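Local coordinates for protein putative glutathione S-transferase (Sinorhizobium meliloti, PDB 4MDC) that probably transfers glutathione to electrophilic substrates, working as a homodimeric glutathione transferase, at residues S43-Q48 / E95-M100; D103-A108 / G186-Y191; Q169-L174 / I209-A214. One frame throughout, in Å; residues are numbered along the deposited sequence. Where two conformers were deposited one is given.

Contact 1: residues S43-Q48 / E95-M100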
loop_
_atom_site.group_PDB
_atom_site.type_symbol
_atom_site.label_atom_id
_atom_site.label_comp_id
_atom_site.label_asym_id
_atom_site.label_seq_id
_atom_site.Cartn_x
_atom_site.Cartn_y
_atom_site.Cartn_z
ATOM N N SER B 43 -20.875 1.222 -6.210
ATOM C CA SER B 43 -22.298 1.294 -5.849
ATOM C C SER B 43 -22.760 2.642 -5.296
ATOM O O SER B 43 -23.807 3.145 -5.694
ATOM C CB SER B 43 -22.713 0.196 -4.846
ATOM O OG SER B 43 -22.428 -1.021 -5.407
ATOM N N GLU B 44 -21.978 3.231 -4.395
ATOM C CA GLU B 44 -22.300 4.531 -3.802
ATOM C C GLU B 44 -22.423 5.591 -4.892
ATOM O O GLU B 44 -23.254 6.477 -4.806
ATOM C CB GLU B 44 -21.208 4.969 -2.770
ATOM C CG GLU B 44 -21.223 4.216 -1.437
ATOM C CD GLU B 44 -22.373 4.585 -0.496
ATOM O OE1 GLU B 44 -22.789 5.757 -0.497
ATOM O OE2 GLU B 44 -22.881 3.699 0.283
ATOM N N TYR B 45 -21.597 5.467 -5.928
ATOM C CA TYR B 45 -21.568 6.443 -7.038
ATOM C C TYR B 45 -22.456 6.021 -8.237
ATOM O O TYR B 45 -22.456 6.670 -9.255
ATOM C CB TYR B 45 -20.112 6.704 -7.489
ATOM C CG TYR B 45 -19.268 7.524 -6.558
ATOM C CD1 TYR B 45 -19.820 8.235 -5.511
ATOM C CD2 TYR B 45 -17.880 7.625 -6.756
ATOM C CE1 TYR B 45 -19.026 8.987 -4.665
ATOM C CE2 TYR B 45 -17.090 8.384 -5.932
ATOM C CZ TYR B 45 -17.655 9.055 -4.881
ATOM O OH TYR B 45 -16.918 9.899 -4.073
ATOM N N GLY B 46 -23.185 4.926 -8.110
ATOM C CA GLY B 46 -24.192 4.573 -9.128
ATOM C C GLY B 46 -23.628 3.966 -10.401
ATOM O O GLY B 46 -24.318 3.907 -11.425
ATOM N N TYR B 47 -22.410 3.454 -10.350
ATOM C CA TYR B 47 -21.847 2.734 -11.479
ATOM C C TYR B 47 -22.502 1.362 -11.586
ATOM O O TYR B 47 -22.862 0.753 -10.557
ATOM C CB TYR B 47 -20.343 2.475 -11.324
ATOM C CG TYR B 47 -19.454 3.660 -11.556
ATOM C CD1 TYR B 47 -19.382 4.635 -10.622
ATOM C CD2 TYR B 47 -18.678 3.742 -12.689
ATOM C CE1 TYR B 47 -18.533 5.742 -10.804
ATOM C CE2 TYR B 47 -17.823 4.854 -12.880
ATOM C CZ TYR B 47 -17.761 5.811 -11.934
ATOM O OH TYR B 47 -16.901 6.923 -12.186
ATOM N N GLN B 48 -22.554 0.856 -12.810
ATOM C CA GLN B 48 -22.894 -0.559 -13.074
ATOM C C GLN B 48 -21.627 -1.185 -13.557
ATOM O O GLN B 48 -20.972 -0.613 -14.426
ATOM C CB GLN B 48 -23.957 -0.685 -14.148
ATOM C CG GLN B 48 -25.274 -0.123 -13.662
ATOM C CD GLN B 48 -26.449 -0.644 -14.452
ATOM O OE1 GLN B 48 -26.381 -0.771 -15.683
ATOM N NE2 GLN B 48 -27.508 -1.020 -13.743
ATOM N N GLU B 95 -11.271 11.156 -9.154
ATOM C CA GLU B 95 -10.861 12.097 -10.222
ATOM C C GLU B 95 -11.809 12.175 -11.421
ATOM O O GLU B 95 -11.929 13.204 -12.055
ATOM C CB GLU B 95 -9.452 11.748 -10.719
ATOM C CG GLU B 95 -8.410 11.961 -9.649
ATOM C CD GLU B 95 -7.042 11.361 -9.974
ATOM O OE1 GLU B 95 -6.777 11.061 -11.156
ATOM O OE2 GLU B 95 -6.273 11.129 -9.034
ATOM N N THR B 96 -12.496 11.067 -11.712
ATOM C CA THR B 96 -13.274 10.927 -12.940
ATOM C C THR B 96 -14.757 10.764 -12.740
ATOM O O THR B 96 -15.487 10.735 -13.731
ATOM C CB THR B 96 -12.832 9.691 -13.744
ATOM O OG1 THR B 96 -13.004 8.498 -12.977
ATOM C CG2 THR B 96 -11.349 9.836 -14.174
ATOM N N SER B 97 -15.224 10.642 -11.503
ATOM C CA SER B 97 -16.654 10.287 -11.310
ATOM C C SER B 97 -17.596 11.457 -11.588
ATOM O O SER B 97 -18.752 11.246 -11.896
ATOM C CB SER B 97 -16.949 9.651 -9.933
ATOM O OG SER B 97 -16.447 8.348 -9.851
ATOM N N GLY B 98 -17.104 12.691 -11.535
ATOM C CA GLY B 98 -17.863 13.876 -11.962
ATOM C C GLY B 98 -19.266 13.981 -11.406
ATOM O O GLY B 98 -19.417 14.005 -10.206
ATOM N N ILE B 99 -20.288 13.972 -12.271
ATOM C CA ILE B 99 -21.670 14.090 -11.833
ATOM C C ILE B 99 -22.146 12.933 -10.923
ATOM O O ILE B 99 -23.031 13.129 -10.105
ATOM C CB ILE B 99 -22.665 14.239 -13.007
ATOM C CG1 ILE B 99 -22.657 13.051 -13.946
ATOM C CG2 ILE B 99 -22.384 15.525 -13.771
ATOM C CD1 ILE B 99 -23.570 13.230 -15.149
HETATM N N MSE B 100 -21.505 11.778 -11.024
HETATM C CA MSE B 100 -21.878 10.589 -10.229
HETATM C C MSE B 100 -21.460 10.721 -8.756
HETATM O O MSE B 100 -22.028 10.025 -7.911
HETATM C CB MSE B 100 -21.258 9.331 -10.805
HETATM C CG MSE B 100 -21.617 8.966 -12.237
HETATM SE SE MSE B 100 -23.507 9.221 -12.671
HETATM C CE MSE B 100 -24.242 7.608 -11.846
HETATM O O HOH W 1 -14.693 6.780 -14.045
#
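The Tyr47 ring has Ser97 OG at its edge, in the ring plane, with Tyr45 CB also at the edge, in plane; the Tyr45 ring meets the same serine obliquely, CD2 lying 3.5 Å from Ser97 OG, and Met100 O also comes to it at a slant. Two tyrosines therefore converge on one serine hydroxyl. Tyr47 OH stands 2.8 Å from Ser97 OG, within hydrogen-bonding distance; Ser97 OG is hydrogen-bonded to Leu93 O one turn back. Water 1 extends the polar contact: it is 2.9 Å from Tyr47 OH and donates to Thr96 OG1 at 2.6 Å, a hydroxyl also hydrogen-bonded to Tyr92 O. All this joins the C-terminal ends of helices 33-44 and 86-96 in the thioredoxin-like N-terminal domain of a glutathione transferase. Helix 33-44 closes in a Schellman motif, with Gly46 at positive phi. Selenomethionine Met100 curls against that turn. Its chain bends at chi2 (-42°) and chi3 (-79°), which carries CE back to 3.3 Å from Tyr45 O, while CB packs 4.4 Å from Tyr45 CB. The far end of Tyr45 leaves the contact to hydrogen-bond Leu106 N. With Tyr45 cut back to an alanine, a gap would probably open beside Ser97 and Met100 O, and Leu106 N would lose its hydroxyl mate. Glu95 turns to salt bridges with Arg114 and Arg118 of the second subunit.

Contact 2: residues D103-A108 / G186-Y191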
loop_
_atom_site.group_PDB
_atom_site.type_symbol
_atom_site.label_atom_id
_atom_site.label_comp_id
_atom_site.label_asym_id
_atom_site.label_seq_id
_atom_site.Cartn_x
_atom_site.Cartn_y
_atom_site.Cartn_z
ATOM N N ASP B 103 -22.522 15.987 -4.577
ATOM C CA ASP B 103 -23.268 15.969 -3.297
ATOM C C ASP B 103 -23.067 14.717 -2.460
ATOM O O ASP B 103 -23.685 14.604 -1.413
ATOM C CB ASP B 103 -24.784 16.192 -3.533
ATOM C CG ASP B 103 -25.075 17.520 -4.218
ATOM O OD1 ASP B 103 -24.437 18.529 -3.823
ATOM O OD2 ASP B 103 -25.898 17.539 -5.172
ATOM N N ARG B 104 -22.201 13.782 -2.858
ATOM C CA ARG B 104 -22.011 12.566 -2.088
ATOM C C ARG B 104 -20.557 12.114 -2.135
ATOM O O ARG B 104 -20.254 10.935 -2.116
ATOM C CB ARG B 104 -22.943 11.428 -2.550
ATOM C CG ARG B 104 -22.896 11.139 -4.035
ATOM C CD ARG B 104 -24.033 10.203 -4.439
ATOM N NE ARG B 104 -23.877 9.760 -5.807
ATOM C CZ ARG B 104 -24.718 8.933 -6.419
ATOM N NH1 ARG B 104 -25.823 8.560 -5.805
ATOM N NH2 ARG B 104 -24.485 8.549 -7.651
ATOM N N ARG B 105 -19.656 13.060 -2.112
ATOM C CA ARG B 105 -18.248 12.783 -2.296
ATOM C C ARG B 105 -17.634 12.020 -1.099
ATOM O O ARG B 105 -17.730 12.471 0.018
ATOM C CB ARG B 105 -17.497 14.091 -2.530
ATOM C CG ARG B 105 -16.068 13.895 -3.047
ATOM C CD ARG B 105 -15.271 15.186 -3.172
ATOM N NE ARG B 105 -13.956 14.958 -3.803
ATOM C CZ ARG B 105 -13.061 15.900 -4.098
ATOM N NH1 ARG B 105 -13.312 17.197 -3.845
ATOM N NH2 ARG B 105 -11.915 15.550 -4.677
ATOM N N LEU B 106 -16.921 10.947 -1.377
ATOM C CA LEU B 106 -16.338 10.082 -0.361
ATOM C C LEU B 106 -14.858 10.400 0.023
ATOM O O LEU B 106 -14.326 9.834 0.979
ATOM C CB LEU B 106 -16.445 8.657 -0.819
ATOM C CG LEU B 106 -17.882 8.159 -0.914
ATOM C CD1 LEU B 106 -17.903 6.924 -1.767
ATOM C CD2 LEU B 106 -18.435 7.920 0.489
ATOM N N LEU B 107 -14.201 11.257 -0.787
ATOM C CA LEU B 107 -12.855 11.794 -0.521
ATOM C C LEU B 107 -12.855 13.328 -0.520
ATOM O O LEU B 107 -13.039 13.954 -1.563
ATOM C CB LEU B 107 -11.879 11.420 -1.636
ATOM C CG LEU B 107 -10.379 11.655 -1.355
ATOM C CD1 LEU B 107 -9.857 10.896 -0.141
ATOM C CD2 LEU B 107 -9.579 11.241 -2.583
ATOM N N ALA B 108 -12.592 13.924 0.631
ATOM C CA ALA B 108 -12.647 15.369 0.766
ATOM C C ALA B 108 -11.787 16.249 -0.189
ATOM O O ALA B 108 -11.014 15.753 -1.006
ATOM C CB ALA B 108 -12.320 15.677 2.204
ATOM N N GLY B 186 -13.846 11.476 10.538
ATOM C CA GLY B 186 -14.347 12.781 10.896
ATOM C C GLY B 186 -15.845 12.937 10.700
ATOM O O GLY B 186 -16.639 12.030 11.038
ATOM N N ASP B 187 -16.231 14.083 10.143
ATOM C CA ASP B 187 -17.608 14.519 10.220
ATOM C C ASP B 187 -18.543 13.976 9.108
ATOM O O ASP B 187 -19.741 14.134 9.197
ATOM C CB ASP B 187 -17.650 16.048 10.342
ATOM C CG ASP B 187 -17.033 16.543 11.663
ATOM O OD1 ASP B 187 -16.756 15.743 12.605
ATOM O OD2 ASP B 187 -16.894 17.772 11.810
ATOM N N ARG B 188 -18.017 13.273 8.107
ATOM C CA ARG B 188 -18.895 12.593 7.101
ATOM C C ARG B 188 -18.365 11.261 6.661
ATOM O O ARG B 188 -17.174 10.940 6.848
ATOM C CB ARG B 188 -19.185 13.436 5.873
ATOM C CG ARG B 188 -17.960 14.092 5.358
ATOM C CD ARG B 188 -18.301 15.099 4.248
ATOM N NE ARG B 188 -17.325 14.889 3.176
ATOM C CZ ARG B 188 -17.138 15.690 2.127
ATOM N NH1 ARG B 188 -17.830 16.817 1.988
ATOM N NH2 ARG B 188 -16.231 15.341 1.222
ATOM N N ILE B 189 -19.248 10.451 6.087
ATOM C CA ILE B 189 -18.844 9.160 5.567
ATOM C C ILE B 189 -17.747 9.371 4.490
ATOM O O ILE B 189 -17.746 10.364 3.717
ATOM C CB ILE B 189 -20.024 8.366 4.979
ATOM C CG1 ILE B 189 -19.604 6.908 4.727
ATOM C CG2 ILE B 189 -20.622 8.995 3.715
ATOM C CD1 ILE B 189 -20.729 5.993 4.255
ATOM N N SER B 190 -16.785 8.489 4.491
ATOM C CA SER B 190 -15.683 8.562 3.538
ATOM C C SER B 190 -15.205 7.165 3.120
ATOM O O SER B 190 -15.647 6.160 3.635
ATOM C CB SER B 190 -14.522 9.307 4.214
ATOM O OG SER B 190 -13.870 8.492 5.201
ATOM N N TYR B 191 -14.213 7.165 2.220
ATOM C CA TYR B 191 -13.507 5.915 1.930
ATOM C C TYR B 191 -13.040 5.168 3.182
ATOM O O TYR B 191 -12.882 3.944 3.151
ATOM C CB TYR B 191 -12.272 6.237 1.046
ATOM C CG TYR B 191 -12.495 6.562 -0.412
ATOM C CD1 TYR B 191 -13.690 6.402 -1.050
ATOM C CD2 TYR B 191 -11.445 7.152 -1.167
ATOM C CE1 TYR B 191 -13.840 6.736 -2.379
ATOM C CE2 TYR B 191 -11.581 7.471 -2.493
ATOM C CZ TYR B 191 -12.821 7.228 -3.125
ATOM O OH TYR B 191 -12.979 7.555 -4.469
HETATM O O HOH W 2 -15.845 12.355 2.899
HETATM O O HOH W 3 -19.458 11.796 2.099
#
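Leu106 O accepts a hydrogen bond from Tyr191 N at 2.9 Å, tying the linker between the two domains to the first turn of helix 191-205. That helix start bears the N-capping signature familiar from glutathione transferases: Ser190 is the N-cap, and Asp193 OD2 accepts from Ser190 N, as in a capping box, while Ser190 OG makes a weak bond to Gly192 N. The N-H of Tyr191 arrives tilted 25° from the carbonyl plane of Leu106, and the same carbonyl oxygen lies over one face of the tyrosine ring.

The packed side is built on Leu106. Its side chain crosses that of Tyr191 at about a right angle, with CB 3.6 Å from Tyr191 CD1, and runs side by side with Ile189, Leu106 CD2 to Ile189 CG2 at 4.0 Å. Tyr191 has CG anti to its own carbonyl carbon (chi1 -75°), which places the ring against Leu106 CB and lets OH reach Ser90 O on helix 86-96. Ile41 and Ile117 add apolar cover from helices 33-44 and 111-145, so the ring is set among elements of both domains.

The other side is wet and charged. Arg188 reaches over the linker but does not bond to it directly: NH2 is 3.5 Å from Arg105 O at a poor angle, and 3.6 Å from Ala108 CA. Arg105 NE is 5.5 Å from Arg188 NH2, and the salt bridges of Arg105 with Asp94 and Glu109 probably offset the like charges. Two waters bridge the polar atoms. Water 2 sits at the edge of the Arg188 guanidinium, accepting from NE and donating to Ile189 O, while water 3 donates to Arg105 O and to Ile189 O, each at 2.8 Å.

Contact 3: residues Q169-L174 / I209-A214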
loop_
_atom_site.group_PDB
_atom_site.type_symbol
_atom_site.label_atom_id
_atom_site.label_comp_id
_atom_site.label_asym_id
_atom_site.label_seq_id
_atom_site.Cartn_x
_atom_site.Cartn_y
_atom_site.Cartn_z
ATOM N N GLN B 169 -6.829 -6.087 18.576
ATOM C CA GLN B 169 -6.220 -4.762 18.476
ATOM C C GLN B 169 -6.905 -3.889 17.410
ATOM O O GLN B 169 -7.160 -2.715 17.635
ATOM C CB GLN B 169 -4.731 -4.931 18.143
ATOM C CG GLN B 169 -4.045 -3.640 17.738
ATOM C CD GLN B 169 -2.740 -3.785 16.901
ATOM O OE1 GLN B 169 -2.218 -4.881 16.661
ATOM N NE2 GLN B 169 -2.220 -2.637 16.461
ATOM N N HIS B 170 -7.180 -4.493 16.259
ATOM C CA HIS B 170 -7.898 -3.856 15.172
ATOM C C HIS B 170 -9.331 -3.484 15.470
ATOM O O HIS B 170 -9.727 -2.374 15.200
ATOM C CB HIS B 170 -7.770 -4.716 13.893
ATOM C CG HIS B 170 -6.399 -4.655 13.339
ATOM N ND1 HIS B 170 -5.938 -3.510 12.739
ATOM C CD2 HIS B 170 -5.336 -5.495 13.422
ATOM C CE1 HIS B 170 -4.688 -3.691 12.376
ATOM N NE2 HIS B 170 -4.302 -4.881 12.777
HETATM N N MSE B 171 -10.072 -4.383 16.105
HETATM C CA MSE B 171 -11.432 -4.105 16.556
HETATM C C MSE B 171 -11.449 -3.013 17.601
HETATM O O MSE B 171 -12.357 -2.189 17.624
HETATM C CB MSE B 171 -12.100 -5.380 17.099
HETATM C CG MSE B 171 -12.239 -6.433 16.029
HETATM SE SE MSE B 171 -13.205 -5.896 14.392
HETATM C CE MSE B 171 -14.884 -5.357 15.378
ATOM N N LYS B 172 -10.477 -3.004 18.509
ATOM C CA LYS B 172 -10.403 -1.993 19.537
ATOM C C LYS B 172 -10.063 -0.603 18.944
ATOM O O LYS B 172 -10.589 0.410 19.401
ATOM C CB LYS B 172 -9.435 -2.369 20.636
ATOM C CG LYS B 172 -10.010 -3.475 21.527
ATOM C CD LYS B 172 -10.951 -2.853 22.557
ATOM C CE LYS B 172 -11.782 -3.894 23.267
ATOM N NZ LYS B 172 -12.702 -3.278 24.250
ATOM N N TYR B 173 -9.259 -0.593 17.901
ATOM C CA TYR B 173 -8.899 0.686 17.247
ATOM C C TYR B 173 -10.136 1.216 16.560
ATOM O O TYR B 173 -10.492 2.386 16.648
ATOM C CB TYR B 173 -7.764 0.501 16.246
ATOM C CG TYR B 173 -7.267 1.832 15.651
ATOM C CD1 TYR B 173 -6.964 2.895 16.476
ATOM C CD2 TYR B 173 -7.139 2.000 14.294
ATOM C CE1 TYR B 173 -6.461 4.108 15.941
ATOM C CE2 TYR B 173 -6.640 3.183 13.774
ATOM C CZ TYR B 173 -6.327 4.219 14.577
ATOM O OH TYR B 173 -5.887 5.401 13.982
ATOM N N LEU B 174 -10.831 0.317 15.871
ATOM C CA LEU B 174 -12.094 0.672 15.234
ATOM C C LEU B 174 -13.162 1.194 16.217
ATOM O O LEU B 174 -13.843 2.155 15.933
ATOM C CB LEU B 174 -12.655 -0.545 14.488
ATOM C CG LEU B 174 -13.980 -0.420 13.796
ATOM C CD1 LEU B 174 -13.954 0.649 12.713
ATOM C CD2 LEU B 174 -14.367 -1.729 13.177
ATOM N N ILE B 209 -15.341 -12.411 14.217
ATOM C CA ILE B 209 -15.468 -11.250 15.107
ATOM C C ILE B 209 -16.411 -11.551 16.281
ATOM O O ILE B 209 -17.554 -11.945 16.067
ATOM C CB ILE B 209 -16.017 -10.066 14.346
ATOM C CG1 ILE B 209 -14.962 -9.626 13.350
ATOM C CG2 ILE B 209 -16.309 -8.880 15.234
ATOM C CD1 ILE B 209 -15.542 -8.845 12.248
ATOM N N ASP B 210 -15.928 -11.355 17.494
ATOM C CA ASP B 210 -16.780 -11.394 18.685
ATOM C C ASP B 210 -17.350 -10.019 18.934
ATOM O O ASP B 210 -16.701 -9.132 19.475
ATOM C CB ASP B 210 -15.986 -11.857 19.875
ATOM C CG ASP B 210 -16.809 -11.884 21.165
ATOM O OD1 ASP B 210 -17.996 -11.470 21.217
ATOM O OD2 ASP B 210 -16.225 -12.338 22.119
ATOM N N TRP B 211 -18.587 -9.824 18.483
ATOM C CA TRP B 211 -19.185 -8.492 18.566
ATOM C C TRP B 211 -19.500 -8.086 20.004
ATOM O O TRP B 211 -19.606 -6.893 20.287
ATOM C CB TRP B 211 -20.415 -8.397 17.675
ATOM C CG TRP B 211 -20.113 -8.345 16.219
ATOM C CD1 TRP B 211 -20.300 -9.342 15.305
ATOM C CD2 TRP B 211 -19.507 -7.253 15.494
ATOM N NE1 TRP B 211 -19.908 -8.912 14.050
ATOM C CE2 TRP B 211 -19.423 -7.635 14.144
ATOM C CE3 TRP B 211 -19.075 -5.982 15.854
ATOM C CZ2 TRP B 211 -18.904 -6.804 13.165
ATOM C CZ3 TRP B 211 -18.525 -5.137 14.865
ATOM C CH2 TRP B 211 -18.474 -5.552 13.544
ATOM N N SER B 212 -19.673 -9.045 20.910
ATOM C CA SER B 212 -19.939 -8.698 22.332
ATOM C C SER B 212 -18.736 -7.971 22.963
ATOM O O SER B 212 -18.873 -7.261 23.948
ATOM C CB SER B 212 -20.272 -9.969 23.144
ATOM O OG SER B 212 -19.072 -10.701 23.476
ATOM N N ASP B 213 -17.557 -8.172 22.381
ATOM C CA ASP B 213 -16.325 -7.532 22.863
ATOM C C ASP B 213 -16.091 -6.188 22.169
ATOM O O ASP B 213 -15.210 -5.442 22.593
ATOM C CB ASP B 213 -15.128 -8.444 22.625
ATOM C CG ASP B 213 -13.825 -7.919 23.278
ATOM O OD1 ASP B 213 -13.771 -7.651 24.500
ATOM O OD2 ASP B 213 -12.822 -7.841 22.531
ATOM N N ALA B 214 -16.885 -5.876 21.133
ATOM C CA ALA B 214 -16.713 -4.604 20.385
ATOM C C ALA B 214 -18.073 -3.915 20.139
ATOM O O ALA B 214 -18.468 -3.596 19.016
ATOM C CB ALA B 214 -16.019 -4.895 19.082
#
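Selenomethionine Met171 leaves helix 167-180 toward the 209-214 turn, and its methyl does all the touching. CE lies 3.7 Å from Trp211 CZ3, 3.8 Å from Ile209 CG2 and 3.9 Å from Ala214 CB, with Ile200 and Ala217 of the neighbouring helices closing in around the residue. The Met171 side chain crosses both Ile209 and Trp211 at about a right angle, while the methyl itself comes to the indole obliquely. Bends at chi2 (-56°) and chi3 (-57°) curl the chain, which brings CE to its three partners.

Within the turn, Ile209 lays CG2 over the centre of one face of Trp211, 3.5 Å above the plane. The indole is held further by a hydrogen bond from NE1 to Asp204 OD1 and by aromatic neighbours, Tyr221 nearly parallel to it and Phe252 edge-to-face.

Toward solvent the chemistry changes. Lys172 crosses Asp213 at about a right angle, but the charges stay short of a salt bridge: Lys172 NZ is 4.5 Å from Asp213 OD1, with the Asp213 backbone O nearer at 3.7 Å. The carboxylate has its salt bridge with Arg168 instead, a residue of the same helix as Lys172, so the lysine probably adds a weaker attraction to Asp213. The 3-10 segment 211-213 is steadied at its start by Asp210, whose OD1 accepts Ser212 OG at 2.6 Å on its syn side and, weakly, Ser212 N. Ala214 occupies the N-cap position before helix 215-225, and the whole is helix-to-turn packing inside the all-helical C-terminal domain of the glutathione transferase fold.

In the fold
Contacts 1 and 2 lie on the same side of the chain's centre, about 14 Å apart between centres, and touch: Tyr45 and Arg104 reach from one to the other. Contact 1 is partly buried and stays within the N-terminal domain, mixing hydroxyls with a selenomethionine. Contact 2 is buried, apolar on one side and watered on the other, and brings the interdomain linker to the C-terminal helices. Contact 3, across the centre from contact 1 and about 24 Å from contact 2 between centres, is a buried apolar cluster with a charged pair toward solvent, and no hydrogen bond between its segments. It shares the C-terminal domain with segment 186-191, and both contacts border helix 191-205.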